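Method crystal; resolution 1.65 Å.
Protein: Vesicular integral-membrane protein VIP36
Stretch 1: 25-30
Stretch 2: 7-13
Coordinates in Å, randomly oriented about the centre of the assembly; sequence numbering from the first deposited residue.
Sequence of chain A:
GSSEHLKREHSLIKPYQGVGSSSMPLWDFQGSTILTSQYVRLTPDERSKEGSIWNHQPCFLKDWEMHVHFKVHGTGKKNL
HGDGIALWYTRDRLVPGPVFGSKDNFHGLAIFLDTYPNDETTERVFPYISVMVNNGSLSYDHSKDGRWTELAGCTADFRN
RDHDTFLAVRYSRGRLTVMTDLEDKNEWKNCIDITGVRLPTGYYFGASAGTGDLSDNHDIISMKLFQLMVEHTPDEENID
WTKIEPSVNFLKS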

# COMPACT_ATOMS: atom_id res chain seq x y z
N PRO A 25 13.96 -2.42 16.23
CA PRO A 25 12.72 -2.32 15.46
C PRO A 25 12.90 -2.90 14.05
O PRO A 25 14.02 -3.02 13.56
CB PRO A 25 12.47 -0.80 15.40
CG PRO A 25 13.82 -0.18 15.55
CD PRO A 25 14.68 -1.14 16.35
N LEU A 26 11.77 -3.24 13.43
CA LEU A 26 11.78 -3.73 12.05
C LEU A 26 11.31 -2.68 11.04
O LEU A 26 11.40 -2.90 9.82
CB LEU A 26 10.92 -5.00 11.94
CG LEU A 26 11.45 -6.25 12.66
CD1 LEU A 26 10.33 -7.26 12.85
CD2 LEU A 26 12.67 -6.85 11.94
N TRP A 27 10.82 -1.55 11.54
CA TRP A 27 10.29 -0.47 10.70
C TRP A 27 10.77 0.87 11.22
O TRP A 27 10.97 1.03 12.44
CB TRP A 27 8.76 -0.46 10.77
CG TRP A 27 8.12 -1.75 10.28
CD1 TRP A 27 8.04 -2.94 10.97
CD2 TRP A 27 7.50 -1.97 9.01
NE1 TRP A 27 7.40 -3.88 10.20
CE2 TRP A 27 7.06 -3.32 8.99
CE3 TRP A 27 7.26 -1.17 7.87
CZ2 TRP A 27 6.42 -3.90 7.88
CZ3 TRP A 27 6.60 -1.74 6.77
CH2 TRP A 27 6.19 -3.09 6.79
N ASP A 28 10.96 1.82 10.30
CA ASP A 28 11.21 3.23 10.62
C ASP A 28 9.86 3.95 10.59
O ASP A 28 9.04 3.71 9.69
CB ASP A 28 12.14 3.87 9.60
CG ASP A 28 13.57 3.37 9.70
OD1 ASP A 28 14.13 3.44 10.80
OD2 ASP A 28 14.14 2.93 8.70
N PHE A 29 9.64 4.81 11.57
CA PHE A 29 8.39 5.55 11.72
C PHE A 29 8.69 7.01 11.39
O PHE A 29 9.54 7.63 12.02
CB PHE A 29 7.85 5.37 13.14
CG PHE A 29 7.63 3.92 13.50
CD1 PHE A 29 8.64 3.19 14.11
CD2 PHE A 29 6.45 3.28 13.14
CE1 PHE A 29 8.45 1.83 14.40
CE2 PHE A 29 6.24 1.94 13.42
CZ PHE A 29 7.26 1.22 14.05
N GLN A 30 8.03 7.54 10.35
CA GLN A 30 8.45 8.82 9.75
C GLN A 30 7.28 9.80 9.67
O GLN A 30 6.11 9.42 9.59
CB GLN A 30 9.05 8.59 8.33
CG GLN A 30 9.58 9.86 7.64
CD GLN A 30 8.47 10.70 7.01
OE1 GLN A 30 7.42 10.17 6.64
NE2 GLN A 30 8.70 12.01 6.89
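Stretch 2 (7-13) KREHSLI

Stretch 2 has no regular helix or strand. It turns tightly over residues 7 to 11, with His 10 N hydrogen-bonded to Lys 7 O (3.1 Å) and Ser 11 N to Arg 8 O (3.1 Å). From Ser 11 onward the phi/psi values are extended, and the chain passes alongside Trp 27, the first residue of the strand in stretch 1. Contacts move from Leu 26 against Arg 8 and Glu 9 to Phe 29 against Leu 12, so the two chains advance in broadly the same sense.

Trp 27 and Leu 26 are covered about equally, 77 and 75 Å², followed by Leu 12 at 59 Å². Trp 27 NE1 donates a nearly straight hydrogen bond (171°) to Ser 11 O, 2.8 Å away; the indole N-H lies in the ring plane, so its acceptor sits near that plane. The bond uses the main chain of Ser 11, whose OG hydrogen-bonds to Lys 7 O (2.9 Å). Leu 12 then points toward stretch 1 and lays its CD1 methyl over one face of the indole: Leu 12 CD1 lies 3.8 Å from the centroid of the five-membered ring of Trp 27, a CH-pi contact. Leu 12 CD1 also meets the edge of Phe 29 at CE2, 4.3 Å away, so one methyl touches both rings.

Leu 26, also directed toward stretch 2, packs on the turn, its two methyls giving a flexible apolar end: Leu 26 CD2 lies 4.0 Å from Glu 9 CA, and Leu 26 CD1 3.4 Å from Arg 8 NH1.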

# COMPACT_ATOMS: atom_id res chain seq x y z
N LYS A 7 6.58 -14.08 7.06
CA LYS A 7 7.95 -13.57 7.10
C LYS A 7 7.99 -12.44 8.12
O LYS A 7 7.59 -11.33 7.82
CB LYS A 7 8.43 -13.13 5.72
CG LYS A 7 8.69 -14.31 4.78
CD LYS A 7 9.99 -15.02 5.22
CE LYS A 7 10.04 -16.45 4.75
NZ LYS A 7 11.29 -17.11 5.24
N ARG A 8 8.43 -12.74 9.34
CA ARG A 8 8.25 -11.76 10.42
C ARG A 8 9.02 -10.45 10.19
O ARG A 8 8.56 -9.38 10.61
CB ARG A 8 8.60 -12.38 11.78
CG ARG A 8 8.39 -11.46 13.00
CD ARG A 8 6.95 -11.09 13.21
NE ARG A 8 6.79 -10.13 14.30
CZ ARG A 8 6.87 -8.80 14.15
NH1 ARG A 8 7.12 -8.27 12.95
NH2 ARG A 8 6.71 -8.01 15.21
N GLU A 9 10.14 -10.54 9.48
CA GLU A 9 11.02 -9.40 9.27
C GLU A 9 10.40 -8.38 8.30
O GLU A 9 10.82 -7.22 8.25
CB GLU A 9 12.40 -9.84 8.79
CG GLU A 9 12.47 -10.43 7.39
CD GLU A 9 12.18 -11.93 7.31
OE1 GLU A 9 11.36 -12.48 8.09
OE2 GLU A 9 12.78 -12.57 6.42
N HIS A 10 9.41 -8.83 7.54
CA HIS A 10 8.68 -7.96 6.59
C HIS A 10 7.27 -7.65 7.08
O HIS A 10 6.41 -7.16 6.32
CB HIS A 10 8.66 -8.59 5.19
CG HIS A 10 10.01 -8.79 4.58
ND1 HIS A 10 10.96 -7.79 4.53
CD2 HIS A 10 10.58 -9.87 3.99
CE1 HIS A 10 12.04 -8.24 3.93
NE2 HIS A 10 11.84 -9.50 3.59
N SER A 11 7.03 -7.91 8.37
CA SER A 11 5.70 -7.71 8.93
C SER A 11 5.74 -6.71 10.07
O SER A 11 6.77 -6.53 10.70
CB SER A 11 5.14 -9.05 9.46
OG SER A 11 5.07 -10.03 8.43
N LEU A 12 4.59 -6.10 10.32
CA LEU A 12 4.40 -5.13 11.39
C LEU A 12 3.30 -5.71 12.24
O LEU A 12 2.15 -5.81 11.82
CB LEU A 12 3.98 -3.77 10.80
CG LEU A 12 3.55 -2.69 11.82
CD1 LEU A 12 4.78 -1.91 12.32
CD2 LEU A 12 2.45 -1.77 11.26
N ILE A 13 3.63 -6.13 13.47
CA ILE A 13 2.65 -6.81 14.30
C ILE A 13 2.77 -6.29 15.73
O ILE A 13 3.89 -6.18 16.24
CB ILE A 13 2.89 -8.36 14.28
CG1 ILE A 13 2.79 -8.91 12.85
CG2 ILE A 13 1.88 -9.06 15.16
CD1 ILE A 13 3.20 -10.38 12.70